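Local coordinates for 5-oxopent-3-ene-1,2,5-tricarboxylate decarboxylase (Exiguobacterium antarcticum B7, PDB 6IYM), which belongs to the fumarylacetoacetate hydrolase family and holds a magnesium ion between carboxylate side chains beside its mixed beta sheet, at residues S103-F108 / F177-P182; G125-I130 / I237-P242; Y150-D155 / G269-Q274. All coordinates share one frame; numbering follows the deposited sequence.

How the interactions relate
Along the chain the first segments of interactions 1, 2 and 3 follow in order, and their second segments come afterwards, also in order, so each contact crosses the others in sequence. Strands 121-131, 147-158 and 178-186 are successive neighbours in the large mixed sheet. Interaction 2 adds strand 236-238 on one side and interaction 1 adds strand 104-105 on the other, their centres about 13 Å apart. Interaction 3, with its centre about 7 Å from that of interaction 1 and 10 Å from that of interaction 2, packs the middle strand against 269-276 of a second sheet. Glu126 of interaction 2 and Asp155 of interaction 3 share the magnesium ion.

Interaction 1 of 3, residues S103-F108 / F177-P182; sequences SIVGPF and FCPFGP
A short parallel strand pair in the large mixed sheet of the fumarylacetoacetate hydrolase fold sets Ile104 beside Cys178 and Val105 beside Pro179. Three backbone bonds join them. Cys178 N donates to Ser103 O at 2.9 Å, the bond from Val105 N to Cys178 O is straighter at N-H (157°) though longer, and Phe180 N makes a weak bond to Val105 O. Cys178 O also receives the CA-H of Ile104, with CA and O 3.2 Å apart. Proline costs nothing toward this neighbour, because in a parallel ladder the backbone polar groups of residue 179 are turned to the other side, where Pro179 O accepts from Asn154 of strand 147-158.

The two faces are packed differently. On the Ile104 face the delta methyl does the touching. The bend at chi2 (-67°) folds Ile104 CD1 back over Cys178, 3.4 Å from its SG, a tight contact in which the short thiol side chain leaves room for the methyl beside the strand. The same CD1 lies 4.1 Å from Phe180 CB, and Ala64 and Pro68 lie against Ile104 from the loops. The Phe180 ring meets Tyr66 edge to face. On the opposite face Val105 CG2 rests more lightly on the Pro179 ring, 4.2 Å from its CG. Ser103 OG touches Cys178 CB, while its hydrogen bond goes to Ala100 O.

At residue 182 the chain turns a corner. Gly181 has a positive phi (148°), and a side chain there would be jammed against the carbonyl before it and against the ring of Pro107. A cis peptide then leads into Pro182, whose ring crosses that of Pro107 at about a right angle, with Pro107 CG 3.7 Å from Pro182 CB.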
loop_
_atom_site.group_PDB
_atom_site.type_symbol
_atom_site.label_atom_id
_atom_site.label_comp_id
_atom_site.label_asym_id
_atom_site.label_seq_id
_atom_site.Cartn_x
_atom_site.Cartn_y
_atom_site.Cartn_z
ATOM N N SER A 103 7.365 -0.441 -7.052
ATOM C CA SER A 103 7.209 -1.065 -8.408
ATOM C C SER A 103 7.066 -0.020 -9.514
ATOM O O SER A 103 7.222 -0.404 -10.701
ATOM C CB SER A 103 6.086 -2.060 -8.465
ATOM O OG SER A 103 4.818 -1.422 -8.440
ATOM N N ILE A 104 6.853 1.246 -9.162
ATOM C CA ILE A 104 6.621 2.369 -10.119
ATOM C C ILE A 104 7.881 2.628 -10.945
ATOM O O ILE A 104 8.948 2.671 -10.379
ATOM C CB ILE A 104 6.219 3.641 -9.371
ATOM C CG1 ILE A 104 4.849 3.503 -8.690
ATOM C CG2 ILE A 104 6.305 4.840 -10.300
ATOM C CD1 ILE A 104 3.693 3.379 -9.635
ATOM N N VAL A 105 7.705 2.813 -12.247
ATOM C CA VAL A 105 8.708 3.409 -13.165
ATOM C C VAL A 105 7.931 4.370 -14.044
ATOM O O VAL A 105 6.697 4.253 -14.103
ATOM C CB VAL A 105 9.453 2.332 -13.984
ATOM C CG1 VAL A 105 10.161 1.326 -13.082
ATOM C CG2 VAL A 105 8.541 1.594 -14.959
ATOM N N GLY A 106 8.640 5.256 -14.730
ATOM C CA GLY A 106 8.036 6.315 -15.548
ATOM C C GLY A 106 8.118 5.979 -17.029
ATOM O O GLY A 106 8.555 4.901 -17.409
ATOM N N PRO A 107 7.711 6.903 -17.912
ATOM C CA PRO A 107 7.755 6.647 -19.347
ATOM C C PRO A 107 9.146 6.202 -19.850
ATOM O O PRO A 107 10.153 6.744 -19.405
ATOM C CB PRO A 107 7.319 7.991 -19.936
ATOM C CG PRO A 107 6.465 8.602 -18.871
ATOM C CD PRO A 107 7.136 8.206 -17.570
ATOM N N PHE A 108 9.154 5.179 -20.722
ATOM C CA PHE A 108 10.326 4.612 -21.448
ATOM C C PHE A 108 11.304 3.930 -20.500
ATOM O O PHE A 108 12.299 3.388 -21.007
ATOM C CB PHE A 108 11.040 5.686 -22.265
ATOM C CG PHE A 108 10.220 6.248 -23.396
ATOM C CD1 PHE A 108 9.903 5.454 -24.489
ATOM C CD2 PHE A 108 9.775 7.556 -23.367
ATOM C CE1 PHE A 108 9.136 5.963 -25.526
ATOM C CE2 PHE A 108 8.991 8.059 -24.394
ATOM C CZ PHE A 108 8.703 7.275 -25.489
ATOM N N PHE A 177 7.192 -3.272 -12.051
ATOM C CA PHE A 177 5.857 -3.792 -12.447
ATOM C C PHE A 177 4.770 -2.702 -12.477
ATOM O O PHE A 177 3.574 -3.082 -12.592
ATOM C CB PHE A 177 5.441 -4.942 -11.539
ATOM C CG PHE A 177 6.008 -6.288 -11.911
ATOM C CD1 PHE A 177 7.201 -6.404 -12.595
ATOM C CD2 PHE A 177 5.358 -7.439 -11.516
ATOM C CE1 PHE A 177 7.713 -7.656 -12.921
ATOM C CE2 PHE A 177 5.862 -8.691 -11.839
ATOM C CZ PHE A 177 7.044 -8.795 -12.548
ATOM N N CYS A 178 5.098 -1.406 -12.374
ATOM C CA CYS A 178 4.046 -0.356 -12.438
ATOM C C CYS A 178 4.505 0.877 -13.215
ATOM O O CYS A 178 4.639 1.966 -12.654
ATOM C CB CYS A 178 3.557 -0.002 -11.033
ATOM S SG CYS A 178 1.932 0.791 -11.057
ATOM N N PRO A 179 4.648 0.783 -14.560
ATOM C CA PRO A 179 4.686 1.957 -15.420
ATOM C C PRO A 179 3.524 2.886 -15.101
ATOM O O PRO A 179 2.405 2.404 -14.958
ATOM C CB PRO A 179 4.469 1.398 -16.829
ATOM C CG PRO A 179 5.117 0.034 -16.736
ATOM C CD PRO A 179 4.773 -0.453 -15.344
ATOM N N PHE A 180 3.822 4.175 -15.016
ATOM C CA PHE A 180 2.874 5.223 -14.602
ATOM C C PHE A 180 3.212 6.490 -15.372
ATOM O O PHE A 180 4.326 6.968 -15.245
ATOM C CB PHE A 180 2.960 5.378 -13.085
ATOM C CG PHE A 180 2.177 6.522 -12.492
ATOM C CD1 PHE A 180 0.871 6.754 -12.867
ATOM C CD2 PHE A 180 2.686 7.241 -11.412
ATOM C CE1 PHE A 180 0.144 7.771 -12.269
ATOM C CE2 PHE A 180 1.941 8.232 -10.787
ATOM C CZ PHE A 180 0.688 8.527 -11.245
ATOM N N GLY A 181 2.269 7.021 -16.140
ATOM C CA GLY A 181 2.449 8.305 -16.835
ATOM C C GLY A 181 1.696 8.311 -18.148
ATOM O O GLY A 181 0.774 7.500 -18.300
ATOM N N PRO A 182 2.098 9.142 -19.140
ATOM C CA PRO A 182 3.218 10.080 -19.013
ATOM C C PRO A 182 2.865 11.427 -18.370
ATOM O O PRO A 182 3.732 12.178 -18.035
ATOM C CB PRO A 182 3.610 10.412 -20.450
ATOM C CG PRO A 182 2.324 10.203 -21.249
ATOM C CD PRO A 182 1.522 9.157 -20.498
#

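Interaction 2 of 3, residues G125-I130 / I237-P242; sequences GELAII and IATGTP. With MG (magnesium ion), chain C.
The magnesium site of this fumarylacetoacetate hydrolase fold is flanked by an antiparallel strand pair and the loop that follows it, where Glu126 meets Gly240. Glu126 CG stands beside its backbone N (chi1 -60°) and the chain runs on extended, which carries OE2 to the magnesium ion at 2.0 Å; Glu124 and Asp155 supply the other carboxylates. The second oxygen, OE1, accepts from Gly240 N at 3.1 Å, the N-H coming from above the carboxylate plane, so that metal and backbone together fix the group's rotation. Glycine suits position 240 because its phi is positive. Glu126 CG packs against the carbonyl oxygen of Gly240.

Farther along, the ladder is regular. Ile129 and Ile237 form a hydrogen-bonded pair through both backbone N-H groups, and Ala128 faces Ala238 as a non-hydrogen-bonded pair. The two isoleucines turn to one face, packed against helix 218-225, which adds Val218, Ile221 and Leu222. Ile129 CD1 also meets Thr239 CG2 at 3.5 Å, the two side chains crossing at about a right angle.

Beyond the pairing, threonine hydroxyls add to the backbone bonds. Leu127 O is gripped twice by Thr239, by N nearly along the C=O axis and by OG1 at 2.7 Å. A water accepts from Leu127 N and donates to Thr239 OG1, bridging strand 121-131 to the loop after 238. At the far end Gln207 bonds to Thr241 OG1, which itself donates to Gly125 O at 2.6 Å.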
loop_
_atom_site.group_PDB
_atom_site.type_symbol
_atom_site.label_atom_id
_atom_site.label_comp_id
_atom_site.label_asym_id
_atom_site.label_seq_id
_atom_site.Cartn_x
_atom_site.Cartn_y
_atom_site.Cartn_z
ATOM N N GLY A 125 -3.120 -2.782 -19.624
ATOM C CA GLY A 125 -3.238 -1.330 -19.841
ATOM C C GLY A 125 -4.441 -0.796 -19.122
ATOM O O GLY A 125 -5.498 -1.472 -19.178
ATOM N N GLU A 126 -4.312 0.326 -18.413
ATOM C CA GLU A 126 -5.395 0.767 -17.471
ATOM C C GLU A 126 -5.493 2.294 -17.347
ATOM O O GLU A 126 -4.440 2.994 -17.341
ATOM C CB GLU A 126 -5.174 0.133 -16.101
ATOM C CG GLU A 126 -5.177 -1.389 -16.096
ATOM C CD GLU A 126 -5.425 -2.090 -14.750
ATOM O OE1 GLU A 126 -5.849 -1.405 -13.775
ATOM O OE2 GLU A 126 -5.263 -3.349 -14.696
ATOM N N LEU A 127 -6.724 2.793 -17.236
ATOM C CA LEU A 127 -7.013 4.198 -16.866
ATOM C C LEU A 127 -6.803 4.340 -15.361
ATOM O O LEU A 127 -7.367 3.539 -14.607
ATOM C CB LEU A 127 -8.455 4.534 -17.239
ATOM C CG LEU A 127 -8.958 5.897 -16.768
ATOM C CD1 LEU A 127 -8.154 7.013 -17.399
ATOM C CD2 LEU A 127 -10.443 6.048 -17.090
ATOM N N ALA A 128 -6.000 5.309 -14.959
ATOM C CA ALA A 128 -5.687 5.599 -13.553
ATOM C C ALA A 128 -6.456 6.843 -13.131
ATOM O O ALA A 128 -6.308 7.857 -13.815
ATOM C CB ALA A 128 -4.215 5.833 -13.392
ATOM N N ILE A 129 -7.238 6.755 -12.052
ATOM C CA ILE A 129 -7.816 7.943 -11.345
ATOM C C ILE A 129 -6.780 8.529 -10.374
ATOM O O ILE A 129 -6.273 7.784 -9.503
ATOM C CB ILE A 129 -9.096 7.565 -10.576
ATOM C CG1 ILE A 129 -10.126 6.866 -11.464
ATOM C CG2 ILE A 129 -9.674 8.790 -9.880
ATOM C CD1 ILE A 129 -11.210 6.148 -10.666
ATOM N N ILE A 130 -6.548 9.836 -10.451
ATOM C CA ILE A 130 -5.673 10.593 -9.516
ATOM C C ILE A 130 -6.539 11.398 -8.536
ATOM O O ILE A 130 -7.195 12.334 -8.967
ATOM C CB ILE A 130 -4.735 11.504 -10.305
ATOM C CG1 ILE A 130 -3.998 10.740 -11.407
ATOM C CG2 ILE A 130 -3.776 12.191 -9.354
ATOM C CD1 ILE A 130 -2.967 9.782 -10.879
ATOM N N ILE A 237 -5.821 5.181 -8.470
ATOM C CA ILE A 237 -6.722 4.008 -8.579
ATOM C C ILE A 237 -6.654 3.498 -10.015
ATOM O O ILE A 237 -7.080 4.247 -10.951
ATOM C CB ILE A 237 -8.142 4.383 -8.113
ATOM C CG1 ILE A 237 -8.096 5.067 -6.749
ATOM C CG2 ILE A 237 -9.037 3.149 -8.089
ATOM C CD1 ILE A 237 -9.421 5.565 -6.250
ATOM N N ALA A 238 -6.189 2.263 -10.187
ATOM C CA ALA A 238 -6.109 1.591 -11.495
ATOM C C ALA A 238 -7.457 0.898 -11.745
ATOM O O ALA A 238 -7.802 0.056 -10.944
ATOM C CB ALA A 238 -4.956 0.643 -11.501
ATOM N N THR A 239 -8.180 1.240 -12.828
ATOM C CA THR A 239 -9.635 0.960 -12.966
ATOM C C THR A 239 -9.901 -0.308 -13.773
ATOM O O THR A 239 -11.072 -0.506 -14.157
ATOM C CB THR A 239 -10.394 2.166 -13.528
ATOM O OG1 THR A 239 -9.841 2.494 -14.795
ATOM C CG2 THR A 239 -10.301 3.382 -12.626
ATOM N N GLY A 240 -8.887 -1.159 -13.939
ATOM C CA GLY A 240 -8.972 -2.456 -14.641
ATOM C C GLY A 240 -8.540 -2.324 -16.097
ATOM O O GLY A 240 -8.252 -1.199 -16.536
ATOM N N THR A 241 -8.576 -3.421 -16.843
ATOM C CA THR A 241 -7.941 -3.580 -18.160
ATOM C C THR A 241 -8.926 -4.186 -19.141
ATOM O O THR A 241 -9.724 -5.036 -18.765
ATOM C CB THR A 241 -6.674 -4.415 -17.983
ATOM O OG1 THR A 241 -5.878 -4.089 -19.123
ATOM C CG2 THR A 241 -6.935 -5.902 -17.847
ATOM N N PRO A 242 -8.924 -3.803 -20.437
ATOM C CA PRO A 242 -9.792 -4.473 -21.407
ATOM C C PRO A 242 -9.300 -5.890 -21.700
ATOM O O PRO A 242 -8.214 -6.258 -21.236
ATOM C CB PRO A 242 -9.724 -3.597 -22.667
ATOM C CG PRO A 242 -9.017 -2.313 -22.220
ATOM C CD PRO A 242 -8.171 -2.686 -21.024
HETATM MG MG MG C . -5.169 -4.845 -13.405
HETATM O O HOH W 1 -9.160 1.027 -17.214
#

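Interaction 3 of 3, residues Y150-D155 / G269-Q274; sequences YSIIND and GHLQNQ. Unlike the reference sequence in segment 269-274: Gln274 (reference Lys). With MG (magnesium ion), chain C.
Ile152 and Leu271 turn toward each other from two different sheets and make the tight part of this contact. No hydrogen bond links the strands, whose axes approach to 7.9 Å with a crossing angle of -24°, so the join is made by side chains. Leu271 CG is anti to its backbone N (chi1 -171°), which sends CD2 across to the other strand, 4.0 Å from Ile152 CB and 3.6 Å from Ile152 O. In return Ile152, extended through CD1, points the opposite way alongside Leu271 and ends 3.3 Å from Gly269 O. Glycine suits position 269, where a side chain would jam against the preceding carbonyl. Val263 and Ile268 also lie against Ile152.

The contact is looser around this core. Asn154 also turns inward, yet its CB stays 4.8 Å from Leu271 CD2, and its OD1 accepts from Glu124 N. His270 and Gln272 leave their strand on the side away from 150-155, His270 exposed and Gln272 partly so, as fits polar residues, and His270 ND1 bonds to Asp262.

Just past residue 154, where strand 147-158 is interrupted, Asp155 binds the magnesium ion through OD2 at 2.1 Å, while OD1 forms a salt bridge with Lys99. Two beta-sheets packed face to face through aliphatic side chains, with the metal carboxylates on one of them, make up this part of the fumarylacetoacetate hydrolase fold.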
loop_
_atom_site.group_PDB
_atom_site.type_symbol
_atom_site.label_atom_id
_atom_site.label_comp_id
_atom_site.label_asym_id
_atom_site.label_seq_id
_atom_site.Cartn_x
_atom_site.Cartn_y
_atom_site.Cartn_z
ATOM N N TYR A 150 -6.500 12.162 -14.375
ATOM C CA TYR A 150 -6.373 10.782 -14.899
ATOM C C TYR A 150 -5.021 10.612 -15.593
ATOM O O TYR A 150 -4.478 11.590 -16.151
ATOM C CB TYR A 150 -7.510 10.459 -15.865
ATOM C CG TYR A 150 -8.909 10.717 -15.375
ATOM C CD1 TYR A 150 -9.516 11.952 -15.557
ATOM C CD2 TYR A 150 -9.647 9.712 -14.777
ATOM C CE1 TYR A 150 -10.813 12.185 -15.127
ATOM C CE2 TYR A 150 -10.947 9.928 -14.347
ATOM C CZ TYR A 150 -11.533 11.171 -14.523
ATOM O OH TYR A 150 -12.813 11.362 -14.094
ATOM N N SER A 151 -4.507 9.382 -15.547
ATOM C CA SER A 151 -3.227 8.971 -16.181
ATOM C C SER A 151 -3.331 7.512 -16.599
ATOM O O SER A 151 -4.445 6.943 -16.592
ATOM C CB SER A 151 -2.075 9.232 -15.221
ATOM O OG SER A 151 -0.821 9.210 -15.877
ATOM N N ILE A 152 -2.209 6.929 -16.990
ATOM C CA ILE A 152 -2.140 5.517 -17.437
ATOM C C ILE A 152 -1.306 4.758 -16.420
ATOM O O ILE A 152 -0.339 5.312 -15.931
ATOM C CB ILE A 152 -1.562 5.408 -18.855
ATOM C CG1 ILE A 152 -2.129 6.501 -19.763
ATOM C CG2 ILE A 152 -1.785 4.010 -19.403
ATOM C CD1 ILE A 152 -1.567 6.514 -21.176
ATOM N N ILE A 153 -1.736 3.547 -16.109
ATOM C CA ILE A 153 -0.989 2.514 -15.360
ATOM C C ILE A 153 -0.897 1.288 -16.266
ATOM O O ILE A 153 -1.908 0.938 -16.866
ATOM C CB ILE A 153 -1.705 2.197 -14.036
ATOM C CG1 ILE A 153 -1.551 3.360 -13.064
ATOM C CG2 ILE A 153 -1.216 0.896 -13.436
ATOM C CD1 ILE A 153 -0.213 3.406 -12.442
ATOM N N ASN A 154 0.281 0.673 -16.339
ATOM C CA ASN A 154 0.458 -0.708 -16.843
ATOM C C ASN A 154 0.595 -1.592 -15.605
ATOM O O ASN A 154 1.664 -1.539 -14.933
ATOM C CB ASN A 154 1.634 -0.820 -17.816
ATOM C CG ASN A 154 1.666 -2.135 -18.570
ATOM O OD1 ASN A 154 0.972 -3.095 -18.214
ATOM N ND2 ASN A 154 2.548 -2.220 -19.544
ATOM N N ASP A 155 -0.455 -2.361 -15.312
ATOM C CA ASP A 155 -0.511 -3.266 -14.136
ATOM C C ASP A 155 0.252 -4.513 -14.546
ATOM O O ASP A 155 -0.382 -5.543 -14.787
ATOM C CB ASP A 155 -1.965 -3.515 -13.688
ATOM C CG ASP A 155 -2.180 -4.541 -12.571
ATOM O OD1 ASP A 155 -1.198 -4.946 -11.926
ATOM O OD2 ASP A 155 -3.358 -4.963 -12.358
ATOM N N GLY A 269 -2.323 10.066 -23.784
ATOM C CA GLY A 269 -1.090 9.838 -24.549
ATOM C C GLY A 269 -0.673 8.384 -24.478
ATOM O O GLY A 269 -1.578 7.479 -24.350
ATOM N N HIS A 270 0.644 8.181 -24.527
ATOM C CA HIS A 270 1.324 6.873 -24.676
ATOM C C HIS A 270 2.223 6.618 -23.461
ATOM O O HIS A 270 2.993 7.501 -23.130
ATOM C CB HIS A 270 2.097 6.880 -26.003
ATOM C CG HIS A 270 1.183 6.818 -27.177
ATOM N ND1 HIS A 270 1.088 5.700 -27.978
ATOM C CD2 HIS A 270 0.305 7.721 -27.665
ATOM C CE1 HIS A 270 0.177 5.906 -28.908
ATOM N NE2 HIS A 270 -0.325 7.145 -28.732
ATOM N N LEU A 271 2.142 5.426 -22.877
ATOM C CA LEU A 271 3.073 4.908 -21.853
ATOM C C LEU A 271 3.740 3.680 -22.459
ATOM O O LEU A 271 3.084 2.628 -22.555
ATOM C CB LEU A 271 2.277 4.587 -20.584
ATOM C CG LEU A 271 3.069 4.230 -19.326
ATOM C CD1 LEU A 271 4.007 5.353 -18.882
ATOM C CD2 LEU A 271 2.112 3.897 -18.203
ATOM N N GLN A 272 5.007 3.816 -22.839
ATOM C CA GLN A 272 5.784 2.722 -23.467
ATOM C C GLN A 272 6.953 2.357 -22.558
ATOM O O GLN A 272 7.690 3.280 -22.127
ATOM C CB GLN A 272 6.272 3.141 -24.847
ATOM C CG GLN A 272 7.129 2.083 -25.537
ATOM C CD GLN A 272 7.670 2.622 -26.840
ATOM O OE1 GLN A 272 6.935 3.189 -27.648
ATOM N NE2 GLN A 272 8.974 2.472 -27.028
ATOM N N ASN A 273 7.098 1.045 -22.330
ATOM C CA ASN A 273 8.156 0.415 -21.519
ATOM C C ASN A 273 8.605 -0.865 -22.221
ATOM O O ASN A 273 7.756 -1.619 -22.789
ATOM C CB ASN A 273 7.661 0.161 -20.093
ATOM C CG ASN A 273 7.105 1.413 -19.436
ATOM O OD1 ASN A 273 5.927 1.757 -19.603
ATOM N ND2 ASN A 273 7.970 2.137 -18.744
ATOM N N GLN A 274 9.878 -1.188 -22.089
ATOM C CA GLN A 274 10.437 -2.435 -22.653
ATOM C C GLN A 274 10.779 -3.350 -21.478
ATOM O O GLN A 274 11.403 -2.885 -20.507
ATOM C CB GLN A 274 11.632 -2.070 -23.541
ATOM C CG GLN A 274 12.076 -3.189 -24.475
ATOM C CD GLN A 274 13.301 -2.871 -25.311
ATOM O OE1 GLN A 274 13.952 -1.838 -25.179
ATOM N NE2 GLN A 274 13.629 -3.795 -26.194
HETATM MG MG MG C . -5.169 -4.845 -13.405
#